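Side-chain contacts in G protein alpha subunit (Entamoeba histolytica, PDB 4FID), which binds guanine nucleotides as the alpha subunit of a heterotrimeric G protein and probably relays transmembrane signals as a GTPase switch: residues A[45-48]-A[49-53]; A[56-59]-A[60-64]; A[71-74]-A[75-78]; A[84-87]-A[88-92]. All coordinates share one frame; numbering follows the deposited sequence.

Interaction 1: residues A[45-48]-A[49-53]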
loop_
_atom_site.group_PDB
_atom_site.type_symbol
_atom_site.label_atom_id
_atom_site.label_comp_id
_atom_site.label_asym_id
_atom_site.label_seq_id
_atom_site.Cartn_x
_atom_site.Cartn_y
_atom_site.Cartn_z
ATOM N N ILE A 45 3.686 -0.557 16.014
ATOM C CA ILE A 45 4.780 0.238 15.465
ATOM C C ILE A 45 6.083 -0.060 16.200
ATOM O O ILE A 45 7.124 -0.310 15.575
ATOM C CB ILE A 45 4.489 1.733 15.518
ATOM C CG1 ILE A 45 3.339 2.066 14.562
ATOM C CG2 ILE A 45 5.757 2.523 15.176
ATOM C CD1 ILE A 45 2.812 3.476 14.735
ATOM N N CYS A 46 6.023 -0.070 17.525
ATOM C CA CYS A 46 7.213 -0.384 18.300
ATOM C C CYS A 46 7.717 -1.804 18.012
ATOM O O CYS A 46 8.914 -2.033 17.883
ATOM C CB CYS A 46 6.980 -0.135 19.797
ATOM S SG CYS A 46 6.790 1.640 20.191
ATOM N N SER A 47 6.794 -2.744 17.884
ATOM C CA SER A 47 7.128 -4.114 17.520
ATOM C C SER A 47 7.791 -4.227 16.128
ATOM O O SER A 47 8.816 -4.912 15.963
ATOM C CB SER A 47 5.865 -4.978 17.579
ATOM O OG SER A 47 6.162 -6.324 17.274
ATOM N N ASN A 48 7.188 -3.578 15.134
ATOM C CA ASN A 48 7.742 -3.547 13.778
ATOM C C ASN A 48 9.186 -3.021 13.710
ATOM O O ASN A 48 9.956 -3.438 12.844
ATOM C CB ASN A 48 6.871 -2.696 12.853
ATOM C CG ASN A 48 5.543 -3.323 12.560
ATOM O OD1 ASN A 48 5.324 -4.490 12.883
ATOM N ND2 ASN A 48 4.642 -2.563 11.946
ATOM N N VAL A 49 9.540 -2.088 14.596
ATOM C CA VAL A 49 10.895 -1.556 14.608
ATOM C C VAL A 49 11.858 -2.710 14.817
ATOM O O VAL A 49 12.826 -2.868 14.065
ATOM C CB VAL A 49 11.124 -0.443 15.698
ATOM C CG1 VAL A 49 12.612 -0.138 15.864
ATOM C CG2 VAL A 49 10.358 0.839 15.365
ATOM N N VAL A 50 11.570 -3.540 15.819
ATOM C CA VAL A 50 12.469 -4.635 16.183
ATOM C C VAL A 50 12.403 -5.802 15.196
ATOM O O VAL A 50 13.445 -6.297 14.735
ATOM C CB VAL A 50 12.229 -5.131 17.620
ATOM C CG1 VAL A 50 13.088 -6.353 17.913
ATOM C CG2 VAL A 50 12.510 -4.016 18.636
ATOM N N THR A 51 11.193 -6.233 14.850
ATOM C CA THR A 51 11.062 -7.401 13.984
ATOM C C THR A 51 11.645 -7.163 12.585
ATOM O O THR A 51 12.304 -8.043 12.043
ATOM C CB THR A 51 9.607 -7.962 13.933
ATOM O OG1 THR A 51 8.747 -7.087 13.192
ATOM C CG2 THR A 51 9.060 -8.145 15.333
ATOM N N CYS A 52 11.423 -5.975 12.016
ATOM C CA CYS A 52 12.019 -5.614 10.723
ATOM C C CYS A 52 13.538 -5.647 10.756
ATOM O O CYS A 52 14.164 -5.940 9.744
ATOM C CB CYS A 52 11.599 -4.214 10.280
ATOM S SG CYS A 52 9.927 -4.027 9.608
HETATM N N MSE A 53 14.132 -5.327 11.908
HETATM C CA MSE A 53 15.587 -5.304 12.029
HETATM C C MSE A 53 16.151 -6.686 12.312
HETATM O O MSE A 53 17.222 -7.025 11.816
HETATM C CB MSE A 53 16.066 -4.288 13.077
HETATM C CG MSE A 53 17.610 -4.194 13.189
HETATM SE SE MSE A 53 18.611 -3.677 11.528
HETATM C CE MSE A 53 18.177 -1.778 11.389
HETATM O O HOH W 1 6.302 -6.912 14.587
#
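This contact is one polar edge of helix 42-62, the long helix of the all-helical domain of a G-alpha subunit, where Ser47, Asn48 and Thr51 gather round one water. The backbone beneath is regular helix. Thr51 N gives a nearly straight bond to Ser47 O (2.9 Å, 175° at the hydrogen). Cys52 N bonds to Asn48 O at 3.0 Å. The water binds Ser47 OG and Thr51 OG1, each at 2.8 Å, and donates to Asn48 OD1 at 3.1 Å. Ser47 OG lies opposite its backbone nitrogen (chi1 -178°), which turns it along the helix to the water. On the other branch, Thr51 CG2 lies 3.9 Å from Ser47 OG. The amide nitrogen of Asn48 has its own partner, Asn144 OD1. The side chain of Asn48 also comes within about 4 Å of that of Arg145, a residue that binds GDP. Val49 turns to another side and packs on Val126 and Ile129. Both ends of the Asn48 amide are thus bonded. OD1 accepts from the water and ND2 donates to Asn144, a pairing that is consistent with the modelled amide orientation and should limit its rotation.

Interaction 2: residues A[56-59]-A[60-64]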
loop_
_atom_site.group_PDB
_atom_site.type_symbol
_atom_site.label_atom_id
_atom_site.label_comp_id
_atom_site.label_asym_id
_atom_site.label_seq_id
_atom_site.Cartn_x
_atom_site.Cartn_y
_atom_site.Cartn_z
ATOM N N LEU A 56 16.524 -8.227 8.911
ATOM C CA LEU A 56 17.747 -7.850 8.199
ATOM C C LEU A 56 18.978 -8.554 8.778
ATOM O O LEU A 56 19.827 -9.041 8.025
ATOM C CB LEU A 56 17.955 -6.318 8.171
ATOM C CG LEU A 56 17.164 -5.484 7.160
ATOM C CD1 LEU A 56 17.169 -3.966 7.467
ATOM C CD2 LEU A 56 17.694 -5.731 5.766
ATOM N N ILE A 57 19.083 -8.609 10.102
ATOM C CA ILE A 57 20.187 -9.352 10.727
ATOM C C ILE A 57 20.220 -10.815 10.268
ATOM O O ILE A 57 21.267 -11.309 9.832
ATOM C CB ILE A 57 20.125 -9.321 12.268
ATOM C CG1 ILE A 57 20.188 -7.885 12.785
ATOM C CG2 ILE A 57 21.256 -10.128 12.856
ATOM C CD1 ILE A 57 20.037 -7.750 14.308
ATOM N N GLU A 58 19.077 -11.498 10.370
ATOM C CA GLU A 58 18.937 -12.867 9.874
ATOM C C GLU A 58 19.282 -12.992 8.380
ATOM O O GLU A 58 20.083 -13.838 7.983
ATOM C CB GLU A 58 17.531 -13.402 10.151
ATOM C CG GLU A 58 17.175 -14.667 9.384
ATOM C CD GLU A 58 15.711 -15.061 9.548
ATOM O OE1 GLU A 58 15.227 -15.916 8.772
ATOM O OE2 GLU A 58 15.045 -14.513 10.452
ATOM N N GLN A 59 18.690 -12.145 7.557
ATOM C CA GLN A 59 19.035 -12.108 6.135
ATOM C C GLN A 59 20.520 -11.799 5.859
ATOM O O GLN A 59 21.086 -12.305 4.897
ATOM C CB GLN A 59 18.116 -11.141 5.359
ATOM C CG GLN A 59 16.655 -11.593 5.266
ATOM C CD GLN A 59 16.501 -12.996 4.669
ATOM O OE1 GLN A 59 17.115 -13.333 3.646
ATOM N NE2 GLN A 59 15.674 -13.819 5.308
ATOM N N SER A 60 21.171 -10.990 6.683
ATOM C CA SER A 60 22.582 -10.719 6.397
ATOM C C SER A 60 23.431 -11.980 6.547
ATOM O O SER A 60 24.503 -12.076 5.961
ATOM C CB SER A 60 23.145 -9.598 7.271
ATOM O OG SER A 60 23.389 -10.060 8.581
ATOM N N ALA A 61 22.941 -12.935 7.336
ATOM C CA ALA A 61 23.633 -14.204 7.562
ATOM C C ALA A 61 23.395 -15.131 6.381
ATOM O O ALA A 61 24.331 -15.695 5.802
ATOM C CB ALA A 61 23.140 -14.858 8.847
ATOM N N ILE A 62 22.123 -15.277 6.029
ATOM C CA ILE A 62 21.715 -16.059 4.873
ATOM C C ILE A 62 22.388 -15.586 3.562
ATOM O O ILE A 62 22.637 -16.385 2.665
ATOM C CB ILE A 62 20.171 -16.038 4.744
ATOM C CG1 ILE A 62 19.531 -16.696 5.972
ATOM C CG2 ILE A 62 19.713 -16.713 3.455
ATOM C CD1 ILE A 62 18.010 -16.669 5.975
ATOM N N LEU A 63 22.703 -14.297 3.464
ATOM C CA LEU A 63 23.245 -13.738 2.223
ATOM C C LEU A 63 24.725 -13.315 2.318
ATOM O O LEU A 63 25.248 -12.635 1.432
ATOM C CB LEU A 63 22.375 -12.575 1.729
ATOM C CG LEU A 63 20.923 -12.896 1.340
ATOM C CD1 LEU A 63 20.066 -11.644 1.248
ATOM C CD2 LEU A 63 20.883 -13.627 0.019
ATOM N N ASN A 64 25.402 -13.732 3.380
ATOM C CA ASN A 64 26.843 -13.499 3.487
ATOM C C ASN A 64 27.256 -12.043 3.264
ATOM O O ASN A 64 28.024 -11.745 2.350
ATOM C CB ASN A 64 27.609 -14.399 2.515
ATOM C CG ASN A 64 27.031 -15.798 2.438
ATOM O OD1 ASN A 64 27.127 -16.581 3.390
ATOM N ND2 ASN A 64 26.414 -16.120 1.295
#
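Ser60 and Ile57 meet near the C-terminal end of helix 42-62, where a side-chain hydroxyl joins the backbone bonding. Ser60 OG donates to Ile57 O at 2.8 Å. The hydroxyl sits between its own backbone N and carbonyl carbon (chi1 76°), and from there it reaches back over the preceding turn. Ile57 O gets little from the main chain. Its bonds from Ala61 N and Ser60 N are both weak, and the hydroxyl adds to them. Ser60 N has a better acceptor in Leu56 O, at 2.7 Å.

Glu58 O takes two donors. Ile62 N arrives in the carbonyl plane at 3.2 Å, with 172° at the hydrogen, while Ala61 N comes from well above that plane. Gln59 O accepts from Leu63 N at 2.9 Å.

The side chains of Glu58 and Ile62 run side by side, and Glu58 OE1 is 4.0 Å from Ile62 CD1. Gln59 bends at chi2 (-55°), which turns its amide along the flank of the helix toward Ile62. Its NE2 is then 3.7 Å from Ile62 CD1, a packing contact. Gln59 also touches Thr106 and Phe113, and Leu56 packs on Thr106 and Tyr107, so helix 101-108 lies along this flank.

Beyond Ile62 the chain leaves the helix. Asn64 N bonds to Ala61 O at 3.3 Å, and His65 N pairs with Ser60 O. With Asn64 at positive phi as the C-prime residue, this is a Schellman motif, a classic way to end an alpha-helix.

Interaction 3: residues A[71-74]-A[75-78]; sequences PKSK and EFTT
Pro71 and Phe76 make the apolar part of this turn, which lies in the loop between helices 42-62 and 90-99. Their side chains cross at about a right angle, with Pro71 CB 3.8 Å from Phe76 CB. The Phe76 ring then runs inward against Val50, Met53 and Ile57 of helix 42-62 and Leu90 of helix 90-99.

The hydrogen bonds close the turn. Phe76 N donates to Ser73 O at 3.3 Å. Lys74 O accepts from Thr77 OG1 at 3.0 Å and, weakly, from Thr77 N. At chi1 73° the Thr77 hydroxyl is folded over its own main chain and faces Lys74.

The other contacts are simple packing. Ser73 OG approaches Phe76 CD2 obliquely at 3.5 Å. Glu75 OE2 passes 3.7 Å from Ser73 CB.

The polar ends of Ser73 and Glu75 are bonded outside the turn. Ser73 OG pairs with Asp93 OD2, and Glu75 OE2 pairs with Ser87 OG. The chemistry is therefore divided: main-chain carbonyls and one threonine hydroxyl hold the turn, while buried Ser73 and Glu75 tie it to the start of helix 90-99.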
loop_
_atom_site.group_PDB
_atom_site.type_symbol
_atom_site.label_atom_id
_atom_site.label_comp_id
_atom_site.label_asym_id
_atom_site.label_seq_id
_atom_site.Cartn_x
_atom_site.Cartn_y
_atom_site.Cartn_z
ATOM N N PRO A 71 25.167 -5.946 18.215
ATOM C CA PRO A 71 24.099 -5.481 19.109
ATOM C C PRO A 71 24.354 -5.851 20.564
ATOM O O PRO A 71 24.737 -6.973 20.859
ATOM C CB PRO A 71 22.859 -6.230 18.607
ATOM C CG PRO A 71 23.170 -6.598 17.208
ATOM C CD PRO A 71 24.649 -6.807 17.139
ATOM N N LYS A 72 24.122 -4.902 21.459
ATOM C CA LYS A 72 24.272 -5.129 22.889
ATOM C C LYS A 72 22.932 -5.502 23.531
ATOM O O LYS A 72 22.866 -6.379 24.392
ATOM C CB LYS A 72 24.839 -3.867 23.549
ATOM C CG LYS A 72 26.128 -3.361 22.911
ATOM C CD LYS A 72 27.206 -4.446 22.916
ATOM C CE LYS A 72 27.569 -4.860 24.334
ATOM N NZ LYS A 72 28.535 -5.989 24.352
ATOM N N SER A 73 21.871 -4.843 23.073
ATOM C CA SER A 73 20.555 -4.892 23.707
ATOM C C SER A 73 19.864 -6.259 23.797
ATOM O O SER A 73 20.039 -7.132 22.956
ATOM C CB SER A 73 19.605 -3.869 23.044
ATOM O OG SER A 73 19.376 -4.153 21.665
ATOM N N LYS A 74 19.066 -6.399 24.851
ATOM C CA LYS A 74 18.173 -7.525 25.076
ATOM C C LYS A 74 17.408 -7.910 23.824
ATOM O O LYS A 74 17.215 -9.094 23.547
ATOM C CB LYS A 74 17.139 -7.151 26.150
ATOM C CG LYS A 74 17.682 -6.376 27.345
ATOM C CD LYS A 74 16.534 -5.757 28.148
ATOM C CE LYS A 74 17.038 -4.887 29.316
ATOM N NZ LYS A 74 15.926 -4.164 30.028
ATOM N N GLU A 75 16.959 -6.902 23.080
ATOM C CA GLU A 75 16.039 -7.105 21.956
ATOM C C GLU A 75 16.585 -7.944 20.794
ATOM O O GLU A 75 15.824 -8.649 20.126
ATOM C CB GLU A 75 15.503 -5.767 21.443
ATOM C CG GLU A 75 14.337 -5.215 22.266
ATOM C CD GLU A 75 14.774 -4.388 23.489
ATOM O OE1 GLU A 75 13.877 -3.976 24.263
ATOM O OE2 GLU A 75 15.998 -4.153 23.664
ATOM N N PHE A 76 17.897 -7.878 20.565
ATOM C CA PHE A 76 18.515 -8.605 19.461
ATOM C C PHE A 76 19.334 -9.816 19.916
ATOM O O PHE A 76 20.300 -10.198 19.259
ATOM C CB PHE A 76 19.368 -7.660 18.603
ATOM C CG PHE A 76 18.595 -6.517 18.027
ATOM C CD1 PHE A 76 17.560 -6.746 17.138
ATOM C CD2 PHE A 76 18.883 -5.214 18.386
ATOM C CE1 PHE A 76 16.827 -5.692 16.617
ATOM C CE2 PHE A 76 18.158 -4.158 17.868
ATOM C CZ PHE A 76 17.129 -4.400 16.980
ATOM N N THR A 77 18.937 -10.416 21.036
ATOM C CA THR A 77 19.524 -11.670 21.508
ATOM C C THR A 77 18.439 -12.744 21.668
ATOM O O THR A 77 18.667 -13.785 22.285
ATOM C CB THR A 77 20.218 -11.484 22.861
ATOM O OG1 THR A 77 19.226 -11.325 23.881
ATOM C CG2 THR A 77 21.146 -10.263 22.835
ATOM N N THR A 78 17.268 -12.487 21.090
ATOM C CA THR A 78 16.076 -13.295 21.337
ATOM C C THR A 78 15.090 -13.303 20.150
ATOM O O THR A 78 15.082 -12.386 19.313
ATOM C CB THR A 78 15.349 -12.789 22.614
ATOM O OG1 THR A 78 14.022 -13.326 22.675
ATOM C CG2 THR A 78 15.257 -11.268 22.607
#

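Interaction 4: residues A[84-87]-A[88-92]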
loop_
_atom_site.group_PDB
_atom_site.type_symbol
_atom_site.label_atom_id
_atom_site.label_comp_id
_atom_site.label_asym_id
_atom_site.label_seq_id
_atom_site.Cartn_x
_atom_site.Cartn_y
_atom_site.Cartn_z
ATOM N N LEU A 84 7.323 -4.152 26.340
ATOM C CA LEU A 84 6.591 -2.886 26.271
ATOM C C LEU A 84 7.417 -1.598 26.199
ATOM O O LEU A 84 7.211 -0.790 25.284
ATOM C CB LEU A 84 5.607 -2.749 27.448
ATOM C CG LEU A 84 4.501 -3.817 27.521
ATOM C CD1 LEU A 84 3.677 -3.669 28.799
ATOM C CD2 LEU A 84 3.609 -3.771 26.279
ATOM N N PRO A 85 8.348 -1.400 27.154
ATOM C CA PRO A 85 9.249 -0.254 27.018
ATOM C C PRO A 85 10.581 -0.835 26.563
ATOM O O PRO A 85 11.042 -1.826 27.120
ATOM C CB PRO A 85 9.369 0.347 28.435
ATOM C CG PRO A 85 8.656 -0.632 29.365
ATOM C CD PRO A 85 8.291 -1.850 28.559
ATOM N N PHE A 86 11.165 -0.242 25.527
ATOM C CA PHE A 86 12.444 -0.687 24.981
ATOM C C PHE A 86 13.551 -0.577 26.024
ATOM O O PHE A 86 13.547 0.344 26.853
ATOM C CB PHE A 86 12.846 0.169 23.779
ATOM C CG PHE A 86 12.021 -0.062 22.544
ATOM C CD1 PHE A 86 11.757 -1.341 22.091
ATOM C CD2 PHE A 86 11.558 1.012 21.797
ATOM C CE1 PHE A 86 11.012 -1.539 20.938
ATOM C CE2 PHE A 86 10.825 0.819 20.640
ATOM C CZ PHE A 86 10.552 -0.456 20.210
ATOM N N SER A 87 14.508 -1.499 25.966
ATOM C CA SER A 87 15.716 -1.386 26.765
ATOM C C SER A 87 16.445 -0.120 26.344
ATOM O O SER A 87 16.306 0.329 25.220
ATOM C CB SER A 87 16.614 -2.613 26.573
ATOM O OG SER A 87 17.322 -2.569 25.345
ATOM N N PRO A 88 17.225 0.462 27.252
ATOM C CA PRO A 88 17.881 1.745 26.970
ATOM C C PRO A 88 18.797 1.705 25.750
ATOM O O PRO A 88 18.954 2.717 25.060
ATOM C CB PRO A 88 18.689 2.025 28.249
ATOM C CG PRO A 88 18.694 0.730 29.018
ATOM C CD PRO A 88 17.454 -0.001 28.629
ATOM N N GLU A 89 19.376 0.540 25.483
ATOM C CA GLU A 89 20.320 0.382 24.378
ATOM C C GLU A 89 19.674 0.068 23.020
ATOM O O GLU A 89 20.361 0.024 21.997
ATOM C CB GLU A 89 21.332 -0.697 24.734
ATOM C CG GLU A 89 20.781 -1.695 25.720
ATOM C CD GLU A 89 21.597 -1.742 26.980
ATOM O OE1 GLU A 89 22.437 -2.660 27.090
ATOM O OE2 GLU A 89 21.410 -0.857 27.847
ATOM N N LEU A 90 18.362 -0.138 23.008
ATOM C CA LEU A 90 17.686 -0.459 21.766
ATOM C C LEU A 90 17.899 0.649 20.742
ATOM O O LEU A 90 18.431 0.404 19.667
ATOM C CB LEU A 90 16.199 -0.742 21.994
ATOM C CG LEU A 90 15.379 -1.276 20.818
ATOM C CD1 LEU A 90 14.826 -0.125 19.976
ATOM C CD2 LEU A 90 16.203 -2.223 19.965
ATOM N N VAL A 91 17.500 1.869 21.076
ATOM C CA VAL A 91 17.700 2.994 20.167
ATOM C C VAL A 91 19.105 2.999 19.553
ATOM O O VAL A 91 19.272 3.100 18.337
ATOM C CB VAL A 91 17.497 4.326 20.879
ATOM C CG1 VAL A 91 17.532 5.450 19.875
ATOM C CG2 VAL A 91 16.188 4.318 21.618
ATOM N N GLY A 92 20.112 2.884 20.408
ATOM C CA GLY A 92 21.471 3.080 19.983
ATOM C C GLY A 92 21.886 2.081 18.939
ATOM O O GLY A 92 22.507 2.437 17.945
#
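The chain is extended through Phe86 and Ser87, then turns at Pro88 into helix 90-99, with Leu90 N bonded to Ser87 O at 3.1 Å (162° at the hydrogen). Phe86 and Leu90 carry the side-chain contact. Leu90 CD1 stands over one face of the Phe86 ring, 3.8 Å from the centroid and only 11° off the ring normal. This is a CH-pi contact made by a single methyl. Leu90 CG lies 3.8 Å from Phe86 CD1, nearer the rim, and Leu90 CB is 3.9 Å from Phe86 CB. With chi1 at -172° the Leu90 branch points away from its own amide nitrogen and comes over the ring.

The cluster sits where the loop after helix 42-62 enters the next helix of the all-helical domain. Phe86 reaches across to Cys46 and Val50 of helix 42-62, so it joins the two helices.

Ser87 is buried, and its hydroxyl is taken up by Glu75 of the same loop. Around that hydroxyl, Glu89 CG approaches to 3.6 Å and Leu90 CB to 4.0 Å. Ser87 also packs against Ser73 and Lys74.

Interactions 1 and 2 follow each other along helix 42-62, their centres about 17 Å apart. Interactions 3 and 4 lie in the loop from that helix to helix 90-99 and at the start of the latter, with centres about 10 Å apart. The bond from Glu75 OE2 to Ser87 OG (2.7 Å) joins them. Phe76 and Phe86 both reach helix 42-62: Phe76 CE1 is 3.8 Å from Met53 CG and Phe86 CE1 is 3.7 Å from Val50 CG2. Phe76 CD1 also meets Ile57 CD1 of interaction 2 at 3.9 Å. Interaction 1 alone approaches the nucleotide, the Asn48 side chain lying about 7 Å from bound GDP.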